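Local coordinates for protein malic enzyme (Entamoeba histolytica, PDB 3NV9) that probably catalyses the oxidative decarboxylation of malate to pyruvate with NAD or NADP as acceptor, working as a deeply entangled dimer, at residues Leu436-Gln439 / Gln440-Ile444; Ile405-Met408 / Asp409-Gly412; Ala422-Ala425 / Ile426-Val430; Leu179-Leu182 / Arg183-Asp187; Val69-Ile72 / Ser73-Arg77. All coordinates share one frame; numbering follows the deposited sequence.

Interaction 1. Residues Leu436-Gln439 / Gln440-Ile444; sequences LTWQ and QVYDI
Leu436 lays CD2 against Gln440 OE1 at 3.5 Å, the two side chains crossing at about a right angle, while its CB packs on Val441 CG2. Thr437 is the N-cap of helix 438-461. Its backbone N donates to Gln440 OE1 at 2.7 Å, and its OG1 takes a weak bond from Gln440 N at 3.3 Å; together these reciprocal bonds make a capping box. A chi1 of 50° turns OG1 of Thr437 to face the first turn. Trp438 lies alongside Tyr442. The ring planes are 25° apart but displaced so far that they hardly stack; instead Tyr442 CB sits over one face of the six-membered ring, a CH-pi contact 4.0 Å from its centroid. Trp438 NE1 is held by Asp420 of helix 413-428. Gln439, bent at chi2, swings NE2 to Asp443 OD1 at 2.6 Å, reaching it from above the carboxylate plane. The chemistry implies a helix start secured by side chains: the capping box satisfies the N-H groups of Thr437 and Gln440, and the amide of Gln439 probably offsets part of the Asp443 charge.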
loop_
_atom_site.group_PDB
_atom_site.type_symbol
_atom_site.label_atom_id
_atom_site.label_comp_id
_atom_site.label_asym_id
_atom_site.label_seq_id
_atom_site.Cartn_x
_atom_site.Cartn_y
_atom_site.Cartn_z
ATOM N N LEU A 436 -19.236 -1.106 -22.345
ATOM C CA LEU A 436 -19.271 0.328 -22.043
ATOM C C LEU A 436 -18.829 1.130 -23.258
ATOM O O LEU A 436 -18.025 0.668 -24.041
ATOM C CB LEU A 436 -18.408 0.680 -20.839
ATOM C CG LEU A 436 -18.747 -0.096 -19.588
ATOM C CD1 LEU A 436 -17.674 0.235 -18.601
ATOM C CD2 LEU A 436 -20.131 0.291 -19.058
ATOM N N THR A 437 -19.357 2.323 -23.421
ATOM C CA THR A 437 -18.999 3.092 -24.560
ATOM C C THR A 437 -17.789 3.977 -24.181
ATOM O O THR A 437 -17.369 4.019 -23.016
ATOM C CB THR A 437 -20.152 3.997 -24.932
ATOM O OG1 THR A 437 -20.579 4.684 -23.739
ATOM C CG2 THR A 437 -21.336 3.172 -25.535
ATOM N N TRP A 438 -17.284 4.717 -25.156
ATOM C CA TRP A 438 -16.188 5.642 -24.906
ATOM C C TRP A 438 -16.625 6.659 -23.825
ATOM O O TRP A 438 -15.878 6.932 -22.845
ATOM C CB TRP A 438 -15.765 6.314 -26.219
ATOM C CG TRP A 438 -14.602 7.203 -26.088
ATOM C CD1 TRP A 438 -13.307 6.903 -26.362
ATOM C CD2 TRP A 438 -14.609 8.574 -25.637
ATOM N NE1 TRP A 438 -12.509 7.989 -26.119
ATOM C CE2 TRP A 438 -13.280 9.025 -25.669
ATOM C CE3 TRP A 438 -15.617 9.460 -25.234
ATOM C CZ2 TRP A 438 -12.923 10.307 -25.312
ATOM C CZ3 TRP A 438 -15.260 10.749 -24.849
ATOM C CH2 TRP A 438 -13.920 11.159 -24.893
ATOM N N GLN A 439 -17.849 7.193 -23.969
ATOM C CA GLN A 439 -18.285 8.248 -23.057
ATOM C C GLN A 439 -18.426 7.719 -21.629
ATOM O O GLN A 439 -18.098 8.420 -20.679
ATOM C CB GLN A 439 -19.597 8.892 -23.524
ATOM C CG GLN A 439 -20.010 10.103 -22.691
ATOM C CD GLN A 439 -19.020 11.275 -22.807
ATOM O OE1 GLN A 439 -18.756 11.831 -23.927
ATOM N NE2 GLN A 439 -18.440 11.647 -21.657
ATOM N N GLN A 440 -18.954 6.511 -21.476
ATOM C CA GLN A 440 -19.151 5.949 -20.142
ATOM C C GLN A 440 -17.802 5.771 -19.446
ATOM O O GLN A 440 -17.728 5.958 -18.235
ATOM C CB GLN A 440 -19.876 4.594 -20.168
ATOM C CG GLN A 440 -21.360 4.682 -20.591
ATOM C CD GLN A 440 -21.925 3.301 -20.910
ATOM O OE1 GLN A 440 -21.253 2.503 -21.546
ATOM N NE2 GLN A 440 -23.162 3.006 -20.440
ATOM N N VAL A 441 -16.770 5.407 -20.203
ATOM C CA VAL A 441 -15.455 5.148 -19.636
ATOM C C VAL A 441 -14.786 6.452 -19.297
ATOM O O VAL A 441 -14.252 6.601 -18.206
ATOM C CB VAL A 441 -14.562 4.261 -20.561
ATOM C CG1 VAL A 441 -13.081 4.245 -20.087
ATOM C CG2 VAL A 441 -15.097 2.876 -20.511
ATOM N N TYR A 442 -14.893 7.415 -20.218
ATOM C CA TYR A 442 -14.418 8.776 -20.015
ATOM C C TYR A 442 -15.008 9.322 -18.756
ATOM O O TYR A 442 -14.272 9.878 -17.900
ATOM C CB TYR A 442 -14.719 9.688 -21.248
ATOM C CG TYR A 442 -14.101 11.090 -21.127
ATOM C CD1 TYR A 442 -12.891 11.436 -21.791
ATOM C CD2 TYR A 442 -14.725 12.059 -20.344
ATOM C CE1 TYR A 442 -12.353 12.693 -21.683
ATOM C CE2 TYR A 442 -14.184 13.322 -20.208
ATOM C CZ TYR A 442 -13.016 13.616 -20.863
ATOM O OH TYR A 442 -12.550 14.867 -20.674
ATOM N N ASP A 443 -16.330 9.159 -18.607
ATOM C CA ASP A 443 -17.045 9.728 -17.440
ATOM C C ASP A 443 -16.501 9.191 -16.094
ATOM O O ASP A 443 -16.360 9.946 -15.097
ATOM C CB ASP A 443 -18.517 9.354 -17.492
ATOM C CG ASP A 443 -19.325 10.150 -18.544
ATOM O OD1 ASP A 443 -18.818 11.154 -19.090
ATOM O OD2 ASP A 443 -20.514 9.749 -18.757
ATOM N N ILE A 444 -16.208 7.893 -16.062
ATOM C CA ILE A 444 -15.726 7.261 -14.841
ATOM C C ILE A 444 -14.325 7.778 -14.537
ATOM O O ILE A 444 -13.970 8.012 -13.387
ATOM C CB ILE A 444 -15.716 5.724 -15.029
ATOM C CG1 ILE A 444 -17.139 5.197 -15.245
ATOM C CG2 ILE A 444 -15.028 4.990 -13.861
ATOM C CD1 ILE A 444 -17.221 3.654 -15.614
#

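Interaction 2. Residues Ile405-Met408 / Asp409-Gly412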
loop_
_atom_site.group_PDB
_atom_site.type_symbol
_atom_site.label_atom_id
_atom_site.label_comp_id
_atom_site.label_asym_id
_atom_site.label_seq_id
_atom_site.Cartn_x
_atom_site.Cartn_y
_atom_site.Cartn_z
ATOM N N ILE A 405 3.976 17.860 -26.918
ATOM C CA ILE A 405 3.398 16.704 -26.186
ATOM C C ILE A 405 2.611 17.257 -25.004
ATOM O O ILE A 405 2.908 18.318 -24.523
ATOM C CB ILE A 405 4.555 15.777 -25.658
ATOM C CG1 ILE A 405 4.038 14.476 -25.059
ATOM C CG2 ILE A 405 5.368 16.487 -24.581
ATOM C CD1 ILE A 405 5.036 13.315 -25.181
ATOM N N GLY A 406 1.621 16.550 -24.510
ATOM C CA GLY A 406 0.899 17.052 -23.338
ATOM C C GLY A 406 1.730 16.929 -22.080
ATOM O O GLY A 406 2.602 16.033 -21.962
ATOM N N THR A 407 1.425 17.780 -21.117
ATOM C CA THR A 407 2.233 17.905 -19.918
ATOM C C THR A 407 1.417 17.400 -18.705
ATOM O O THR A 407 0.186 17.179 -18.813
ATOM C CB THR A 407 2.713 19.385 -19.695
ATOM O OG1 THR A 407 1.729 20.120 -18.922
ATOM C CG2 THR A 407 2.985 20.094 -21.050
ATOM N N MET A 408 2.125 17.190 -17.601
ATOM C CA MET A 408 1.532 16.729 -16.362
ATOM C C MET A 408 0.607 17.770 -15.725
ATOM O O MET A 408 -0.237 17.433 -14.871
ATOM C CB MET A 408 2.594 16.304 -15.335
ATOM C CG MET A 408 3.469 15.171 -15.791
ATOM S SD MET A 408 4.413 14.586 -14.368
ATOM C CE MET A 408 5.781 15.796 -14.343
ATOM N N ASP A 409 0.723 19.011 -16.175
ATOM C CA ASP A 409 -0.220 20.056 -15.783
ATOM C C ASP A 409 -1.599 20.069 -16.524
ATOM O O ASP A 409 -2.401 20.969 -16.309
ATOM C CB ASP A 409 0.444 21.399 -16.044
ATOM C CG ASP A 409 -0.072 22.471 -15.112
ATOM O OD1 ASP A 409 -0.424 22.134 -13.951
ATOM O OD2 ASP A 409 -0.179 23.619 -15.556
ATOM N N GLU A 410 -1.817 19.112 -17.430
ATOM C CA GLU A 410 -3.031 19.082 -18.293
ATOM C C GLU A 410 -3.892 17.812 -18.005
ATOM O O GLU A 410 -3.879 16.850 -18.729
ATOM C CB GLU A 410 -2.674 19.199 -19.768
ATOM C CG GLU A 410 -2.013 20.560 -20.174
ATOM C CD GLU A 410 -1.564 20.576 -21.670
ATOM O OE1 GLU A 410 -0.657 19.789 -22.047
ATOM O OE2 GLU A 410 -2.119 21.355 -22.474
ATOM N N PRO A 411 -4.631 17.858 -16.906
ATOM C CA PRO A 411 -5.335 16.726 -16.376
ATOM C C PRO A 411 -6.360 16.134 -17.329
ATOM O O PRO A 411 -6.724 14.969 -17.151
ATOM C CB PRO A 411 -5.967 17.259 -15.077
ATOM C CG PRO A 411 -6.129 18.730 -15.268
ATOM C CD PRO A 411 -4.941 19.120 -16.193
ATOM N N GLY A 412 -6.747 16.860 -18.373
ATOM C CA GLY A 412 -7.749 16.327 -19.326
ATOM C C GLY A 412 -7.120 15.274 -20.219
ATOM O O GLY A 412 -7.818 14.438 -20.812
#
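Thr407, Asp409 and Glu410 carry this contact, in which a type I beta turn from Thr407 to Glu410 is held at three points. The closing bond runs from Glu410 N to Thr407 O at 3.1 Å; the donor stands well above the carbonyl plane, 56° out of it. Thr407 OG1 accepts from Asp409 N at 3.1 Å, the side-chain oxygen taking the N-H two residues on, as in an ST turn. The same oxygen lies 3.4 Å from Asp409 CB, where the Asp409 side chain runs alongside that of Thr407.

Glu410 closes the third point. Its chi1 of -64° sets CG beside the backbone N, and the straight chi2 then carries the carboxylate to Thr407, with OE1 3.0 Å from Thr407 N. OE1 receives this N-H through its anti lone pair, the one away from OE2, at an angle of 158°. Gly406 CA also approaches OE1, at 3.4 Å, and Thr407 CG2 lies 3.8 Å from it. The second carboxylate oxygen, OE2, forms a salt bridge with Arg397, whose guanidinium also bonds Ile405 O; one arginine thus fastens both the carboxylate and the chain entering the turn.

The turn belongs to the loop between helices 380-396 and 413-428. Glu410 rests on Phe393 of the former, Met408 inserts against Leu123 and Leu127 of helix 114-128, and Met408 and Asp409 also pack on Phe61 and Phe58 of the second subunit.

Interaction 3. Residues Ala422-Ala425 / Ile426-Val430; sequences AMQA and IKDGV
Ala425 and Val430 form the close-packed side of this helix end, with Ala425 CB 3.9 Å from Val430 CG2, whereas Lys427 and Gly429 lie on the exposed side. The last turn of helix 413-428 ends in a Schellman motif. Gly429 leaves the helix with a positive phi of 85°; Val430 N bonds Ala425 O at 3.2 Å and Gly429 N bonds Ile426 O at 3.1 Å, with a weak bond from Gly429 N to Ala425 O in addition. The buried side continues outward: Ala425 and Val430 both pack on Met382 of helix 380-396, and Ala422 meets Val441 of helix 438-461. Between the buried and exposed sides, Met423 CE touches Ile426 CD1 at 3.8 Å.

The loose side is that of Lys427, whose chain leads away from the turn after its CD passes Gln424 NE2 at 3.4 Å. Next to it lies a polar but well-held part. Gln424, bent at chi2 (67°), turns NE2 to Asp428 OD1 at 3.2 Å, approaching from above the carboxylate plane. Asp428 has further partners: OD2 bonds Thr379 OG1 and OD1 bonds Asn381 ND2. Chemically, the carboxylate is gripped by at least three hydrogen bonds, from Gln424, Thr379 and Asn381, which should fix its rotation and offset its place at the negative, C-terminal end of the helix.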
loop_
_atom_site.group_PDB
_atom_site.type_symbol
_atom_site.label_atom_id
_atom_site.label_comp_id
_atom_site.label_asym_id
_atom_site.label_seq_id
_atom_site.Cartn_x
_atom_site.Cartn_y
_atom_site.Cartn_z
ATOM N N ALA A 422 -9.242 2.002 -23.223
ATOM C CA ALA A 422 -10.332 1.067 -22.887
ATOM C C ALA A 422 -11.008 0.472 -24.120
ATOM O O ALA A 422 -11.369 -0.706 -24.135
ATOM C CB ALA A 422 -11.368 1.760 -22.002
ATOM N N MET A 423 -11.191 1.297 -25.144
ATOM C CA MET A 423 -11.934 0.901 -26.315
ATOM C C MET A 423 -11.050 -0.075 -27.079
ATOM O O MET A 423 -11.514 -1.127 -27.541
ATOM C CB MET A 423 -12.256 2.134 -27.187
ATOM C CG MET A 423 -13.329 3.053 -26.614
ATOM S SD MET A 423 -14.902 2.253 -26.204
ATOM C CE MET A 423 -14.801 1.829 -24.455
ATOM N N GLN A 424 -9.788 0.330 -27.212
ATOM C CA GLN A 424 -8.727 -0.501 -27.755
ATOM C C GLN A 424 -8.634 -1.834 -27.012
ATOM O O GLN A 424 -8.528 -2.866 -27.657
ATOM C CB GLN A 424 -7.384 0.234 -27.796
ATOM C CG GLN A 424 -6.372 -0.434 -28.694
ATOM C CD GLN A 424 -6.760 -0.390 -30.195
ATOM O OE1 GLN A 424 -6.803 0.667 -30.834
ATOM N NE2 GLN A 424 -7.011 -1.554 -30.748
ATOM N N ALA A 425 -8.749 -1.834 -25.676
ATOM C CA ALA A 425 -8.680 -3.141 -24.941
ATOM C C ALA A 425 -9.834 -4.047 -25.392
ATOM O O ALA A 425 -9.623 -5.201 -25.746
ATOM C CB ALA A 425 -8.663 -2.949 -23.418
ATOM N N ILE A 426 -11.058 -3.505 -25.389
ATOM C CA ILE A 426 -12.216 -4.201 -26.002
ATOM C C ILE A 426 -11.933 -4.665 -27.442
ATOM O O ILE A 426 -12.153 -5.831 -27.764
ATOM C CB ILE A 426 -13.505 -3.327 -25.976
ATOM C CG1 ILE A 426 -13.844 -2.968 -24.519
ATOM C CG2 ILE A 426 -14.674 -4.059 -26.722
ATOM C CD1 ILE A 426 -14.933 -1.974 -24.385
ATOM N N LYS A 427 -11.435 -3.776 -28.299
ATOM C CA LYS A 427 -11.117 -4.195 -29.649
ATOM C C LYS A 427 -10.029 -5.314 -29.728
ATOM O O LYS A 427 -10.081 -6.190 -30.605
ATOM C CB LYS A 427 -10.735 -3.002 -30.497
ATOM C CG LYS A 427 -10.235 -3.378 -31.887
ATOM C CD LYS A 427 -9.759 -2.146 -32.695
ATOM C CE LYS A 427 -8.890 -2.602 -33.866
ATOM N NZ LYS A 427 -9.067 -1.671 -35.022
ATOM N N ASP A 428 -9.032 -5.261 -28.846
ATOM C CA ASP A 428 -8.001 -6.276 -28.803
ATOM C C ASP A 428 -8.513 -7.628 -28.216
ATOM O O ASP A 428 -7.865 -8.674 -28.387
ATOM C CB ASP A 428 -6.805 -5.749 -28.016
ATOM C CG ASP A 428 -6.056 -4.627 -28.743
ATOM O OD1 ASP A 428 -6.110 -4.507 -30.013
ATOM O OD2 ASP A 428 -5.372 -3.853 -28.032
ATOM N N GLY A 429 -9.650 -7.603 -27.526
ATOM C CA GLY A 429 -10.224 -8.805 -26.941
ATOM C C GLY A 429 -9.676 -9.164 -25.567
ATOM O O GLY A 429 -9.940 -10.286 -25.033
ATOM N N VAL A 430 -8.955 -8.205 -24.968
ATOM C CA VAL A 430 -8.429 -8.396 -23.627
ATOM C C VAL A 430 -9.310 -7.834 -22.495
ATOM O O VAL A 430 -9.053 -8.117 -21.312
ATOM C CB VAL A 430 -6.981 -7.941 -23.542
ATOM C CG1 VAL A 430 -6.201 -8.648 -24.639
ATOM C CG2 VAL A 430 -6.861 -6.387 -23.680
#

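Interaction 4. Residues Leu179-Leu182 / Arg183-Asp187; sequences LDVL and RESCD. With SO4 (sulfate ion), chain C.
Helix 174-185 is the crossover helix of a beta-alpha-beta unit between strands 164-167 and 190-192, and the contact is its C-terminal turn, where Leu182 CD2 meets Cys186 SG at 3.8 Å. The carbonyl of Val181 is the busiest acceptor. It takes Ser185 N at 3.0 Å in the carbonyl plane, Glu184 N at 3.0 Å and Ser185 OG at 3.2 Å, the last two from well above that plane. A chi1 of 49° folds the Ser185 hydroxyl back onto the preceding turn; the same OG is also bonded to Gln156 of helix 148-158. Cys186 N still reaches Leu182 O at 3.1 Å, although Cys186 is the first residue to leave helical backbone angles.

On another side of the turn, Arg183 packs its CB against Leu179 O, then runs outward with a bend at chi3 (-75°). Its guanidinium meets the sulfate at its edge: NH1 donates to sulfate O3 at 3.0 Å with an angle of 154°, and NH2 gives a weak bond to sulfate O2 at 3.4 Å. NH2 also makes a weak bond to Ile378 O, while Asp380 N is a further donor to the sulfate. The anion probably comes from the crystallisation liquor. Chemically, Arg183 and a backbone N-H probably make an electropositive spot able to hold a tetrahedral anion, whereas at the helix end the Val181 carbonyl takes three donors, alongside the ordinary bonds to Leu179 O and Leu182 O.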
loop_
_atom_site.group_PDB
_atom_site.type_symbol
_atom_site.label_atom_id
_atom_site.label_comp_id
_atom_site.label_asym_id
_atom_site.label_seq_id
_atom_site.Cartn_x
_atom_site.Cartn_y
_atom_site.Cartn_z
ATOM N N LEU A 179 8.302 -9.805 -16.786
ATOM C CA LEU A 179 7.077 -9.289 -17.400
ATOM C C LEU A 179 6.383 -10.404 -18.199
ATOM O O LEU A 179 5.193 -10.705 -17.987
ATOM C CB LEU A 179 7.381 -8.059 -18.279
ATOM C CG LEU A 179 6.170 -7.622 -19.160
ATOM C CD1 LEU A 179 4.989 -7.162 -18.307
ATOM C CD2 LEU A 179 6.510 -6.612 -20.216
ATOM N N ASP A 180 7.148 -11.039 -19.078
ATOM C CA ASP A 180 6.627 -12.008 -20.051
ATOM C C ASP A 180 5.912 -13.160 -19.370
ATOM O O ASP A 180 4.822 -13.538 -19.803
ATOM C CB ASP A 180 7.770 -12.520 -20.956
ATOM C CG ASP A 180 8.403 -11.417 -21.763
ATOM O OD1 ASP A 180 7.766 -10.358 -21.879
ATOM O OD2 ASP A 180 9.530 -11.569 -22.287
ATOM N N VAL A 181 6.500 -13.692 -18.283
ATOM C CA VAL A 181 5.846 -14.766 -17.490
ATOM C C VAL A 181 4.653 -14.250 -16.740
ATOM O O VAL A 181 3.557 -14.811 -16.851
ATOM C CB VAL A 181 6.798 -15.381 -16.439
ATOM C CG1 VAL A 181 6.056 -16.347 -15.549
ATOM C CG2 VAL A 181 7.955 -16.079 -17.109
ATOM N N LEU A 182 4.856 -13.179 -15.955
ATOM C CA LEU A 182 3.774 -12.628 -15.097
ATOM C C LEU A 182 2.561 -12.163 -15.856
ATOM O O LEU A 182 1.482 -12.292 -15.362
ATOM C CB LEU A 182 4.234 -11.432 -14.244
ATOM C CG LEU A 182 5.169 -11.776 -13.131
ATOM C CD1 LEU A 182 5.553 -10.506 -12.455
ATOM C CD2 LEU A 182 4.522 -12.804 -12.173
ATOM N N ARG A 183 2.749 -11.589 -17.036
ATOM C CA ARG A 183 1.594 -11.135 -17.780
ATOM C C ARG A 183 0.665 -12.301 -18.176
ATOM O O ARG A 183 -0.511 -12.110 -18.380
ATOM C CB ARG A 183 2.022 -10.260 -18.963
ATOM C CG ARG A 183 2.191 -10.940 -20.267
ATOM C CD ARG A 183 2.861 -9.967 -21.196
ATOM N NE ARG A 183 1.946 -8.911 -21.662
ATOM C CZ ARG A 183 1.535 -8.788 -22.932
ATOM N NH1 ARG A 183 1.960 -9.671 -23.838
ATOM N NH2 ARG A 183 0.716 -7.792 -23.303
ATOM N N GLU A 184 1.198 -13.519 -18.223
ATOM C CA GLU A 184 0.416 -14.685 -18.633
ATOM C C GLU A 184 -0.127 -15.392 -17.442
ATOM O O GLU A 184 -1.282 -15.877 -17.478
ATOM C CB GLU A 184 1.228 -15.612 -19.550
ATOM C CG GLU A 184 1.611 -14.913 -20.879
ATOM C CD GLU A 184 0.377 -14.435 -21.717
ATOM O OE1 GLU A 184 -0.760 -14.975 -21.536
ATOM O OE2 GLU A 184 0.561 -13.515 -22.564
ATOM N N SER A 185 0.637 -15.403 -16.350
ATOM C CA SER A 185 0.170 -16.142 -15.179
ATOM C C SER A 185 -0.773 -15.440 -14.219
ATOM O O SER A 185 -1.493 -16.133 -13.493
ATOM C CB SER A 185 1.328 -16.781 -14.386
ATOM O OG SER A 185 2.369 -15.875 -14.129
ATOM N N CYS A 186 -0.733 -14.100 -14.136
ATOM C CA CYS A 186 -1.510 -13.424 -13.097
ATOM C C CYS A 186 -2.908 -13.172 -13.617
ATOM O O CYS A 186 -3.102 -13.095 -14.802
ATOM C CB CYS A 186 -0.809 -12.134 -12.644
ATOM S SG CYS A 186 0.805 -12.454 -11.813
ATOM N N ASP A 187 -3.872 -13.077 -12.717
ATOM C CA ASP A 187 -5.283 -12.897 -13.042
ATOM C C ASP A 187 -5.696 -11.399 -13.115
ATOM O O ASP A 187 -6.866 -11.065 -13.348
ATOM C CB ASP A 187 -6.159 -13.702 -12.064
ATOM C CG ASP A 187 -6.173 -15.252 -12.388
ATOM O OD1 ASP A 187 -5.899 -15.684 -13.558
ATOM O OD2 ASP A 187 -6.460 -16.058 -11.463
HETATM S S SO4 C . 0.441 -8.179 -27.220
HETATM O O1 SO4 C . 0.115 -8.805 -28.479
HETATM O O2 SO4 C . -0.660 -8.426 -26.291
HETATM O O3 SO4 C . 1.666 -8.765 -26.693
HETATM O O4 SO4 C . 0.753 -6.791 -27.456
#

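Interaction 5. Residues Val69-Ile72 / Ser73-Arg77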
loop_
_atom_site.group_PDB
_atom_site.type_symbol
_atom_site.label_atom_id
_atom_site.label_comp_id
_atom_site.label_asym_id
_atom_site.label_seq_id
_atom_site.Cartn_x
_atom_site.Cartn_y
_atom_site.Cartn_z
ATOM N N VAL A 69 -17.886 -7.392 8.860
ATOM C CA VAL A 69 -16.893 -7.636 7.811
ATOM C C VAL A 69 -16.820 -9.104 7.378
ATOM O O VAL A 69 -16.279 -9.453 6.337
ATOM C CB VAL A 69 -15.482 -7.115 8.256
ATOM C CG1 VAL A 69 -14.885 -7.985 9.325
ATOM C CG2 VAL A 69 -14.537 -6.973 7.063
ATOM N N SER A 70 -17.363 -9.978 8.204
ATOM C CA SER A 70 -17.378 -11.427 7.932
ATOM C C SER A 70 -18.162 -11.744 6.661
ATOM O O SER A 70 -17.766 -12.613 5.903
ATOM C CB SER A 70 -17.920 -12.166 9.177
ATOM O OG SER A 70 -18.519 -13.384 8.820
ATOM N N ARG A 71 -19.251 -11.023 6.407
ATOM C CA ARG A 71 -19.953 -11.100 5.109
ATOM C C ARG A 71 -19.028 -10.862 3.935
ATOM O O ARG A 71 -19.135 -11.539 2.884
ATOM C CB ARG A 71 -21.133 -10.103 5.057
ATOM C CG ARG A 71 -21.914 -10.103 3.716
ATOM C CD ARG A 71 -22.614 -11.452 3.381
ATOM N NE ARG A 71 -23.780 -11.669 4.230
ATOM C CZ ARG A 71 -24.926 -11.010 4.071
ATOM N NH1 ARG A 71 -25.065 -10.135 3.057
ATOM N NH2 ARG A 71 -25.936 -11.235 4.906
ATOM N N ILE A 72 -18.104 -9.907 4.095
ATOM C CA ILE A 72 -17.136 -9.643 3.035
ATOM C C ILE A 72 -16.174 -10.814 2.886
ATOM O O ILE A 72 -15.864 -11.220 1.766
ATOM C CB ILE A 72 -16.348 -8.315 3.232
ATOM C CG1 ILE A 72 -17.264 -7.063 3.296
ATOM C CG2 ILE A 72 -15.291 -8.119 2.120
ATOM C CD1 ILE A 72 -18.381 -6.989 2.255
ATOM N N SER A 73 -15.699 -11.372 3.989
ATOM C CA SER A 73 -14.778 -12.490 3.916
ATOM C C SER A 73 -15.391 -13.664 3.167
ATOM O O SER A 73 -14.760 -14.258 2.304
ATOM C CB SER A 73 -14.354 -12.943 5.319
ATOM O OG SER A 73 -13.941 -11.824 6.110
ATOM N N THR A 74 -16.634 -13.996 3.485
ATOM C CA THR A 74 -17.273 -15.166 2.866
ATOM C C THR A 74 -17.726 -14.847 1.426
ATOM O O THR A 74 -17.537 -15.687 0.495
ATOM C CB THR A 74 -18.392 -15.770 3.772
ATOM O OG1 THR A 74 -19.353 -14.760 4.064
ATOM C CG2 THR A 74 -17.782 -16.295 5.123
ATOM N N ASN A 75 -18.244 -13.634 1.221
ATOM C CA ASN A 75 -18.542 -13.181 -0.157
ATOM C C ASN A 75 -17.342 -13.312 -1.083
ATOM O O ASN A 75 -17.439 -13.879 -2.185
ATOM C CB ASN A 75 -19.047 -11.743 -0.182
ATOM C CG ASN A 75 -20.467 -11.633 0.240
ATOM O OD1 ASN A 75 -21.114 -12.640 0.508
ATOM N ND2 ASN A 75 -20.988 -10.399 0.295
ATOM N N ILE A 76 -16.195 -12.812 -0.639
ATOM C CA ILE A 76 -15.003 -12.952 -1.447
ATOM C C ILE A 76 -14.626 -14.431 -1.645
ATOM O O ILE A 76 -14.358 -14.838 -2.760
ATOM C CB ILE A 76 -13.809 -12.130 -0.916
ATOM C CG1 ILE A 76 -14.150 -10.643 -0.924
ATOM C CG2 ILE A 76 -12.646 -12.335 -1.827
ATOM C CD1 ILE A 76 -12.965 -9.731 -0.511
ATOM N N ARG A 77 -14.613 -15.234 -0.577
ATOM C CA ARG A 77 -14.230 -16.678 -0.680
ATOM C C ARG A 77 -15.007 -17.368 -1.805
ATOM O O ARG A 77 -14.430 -18.044 -2.647
ATOM C CB ARG A 77 -14.490 -17.363 0.658
ATOM C CG ARG A 77 -14.154 -18.840 0.754
ATOM C CD ARG A 77 -15.404 -19.618 1.069
ATOM N NE ARG A 77 -15.586 -19.715 2.507
ATOM C CZ ARG A 77 -16.750 -19.659 3.173
ATOM N NH1 ARG A 77 -17.901 -19.456 2.568
ATOM N NH2 ARG A 77 -16.731 -19.764 4.492
HETATM O O HOH W 1 -20.177 -14.306 6.807
#
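With chi1 at 179° Arg71 starts outward from helix 69-78, and two further bends (chi2 63°, chi3 73°) curl its chain over Asn75, one turn on. CD comes to 3.5 Å from Asn75 OD1 and CG to 3.6 Å from Asn75 ND2, so the aliphatic part lies across the amide. The polar ends find their partners in the second subunit. Arg71 NH1 makes salt bridges with Glu34 and Glu37 there, and Asn75 ND2 donates to the same Glu37, so two residues one turn apart share a carboxylate.

Beneath them the helical bonds are regular, as with Asn75 N to Arg71 O at 2.8 Å. Ser70 and Thr74 are joined through a water, 2.8 Å from Ser70 OG, to which it donates, and 2.9 Å from Thr74 OG1; Ser70 OG is also bonded to Asp105 of the second subunit. On the apolar side Ile72 CG2 touches Ile76 CD1 at 3.9 Å, and Ile76 CG1 rests 3.2 Å from Ile72 O.

Within its own chain the helix is backed by helix 83-86, where Tyr86 meets Ile72 and Asn75, and Ser83 meets Ile76. Other faces lie against the second subunit, with Val69 on Gly115, Ser70 on Pro329 and Arg71 on Tyr479, placing this helix in the dimer interface.

Overall arrangement
From the N terminus the order is interaction 5, 4, 2, 3 and 1. Each is local, between adjoining segments, so none encloses a long loop and none nests in or crosses another; they follow in series. Interaction 5, about 36 Å from the chain centre, joins helix 69-78 to the second subunit. Interaction 4 ends the crossover helix 174-185. Interaction 2 shapes the turn leading to helix 413-428 and also reaches the second subunit, its centre about 41 Å from that of interaction 5. Interaction 3 ends that helix and interaction 1 starts the next; only these two touch, Met423 packing against the chain at Leu436 to Trp438.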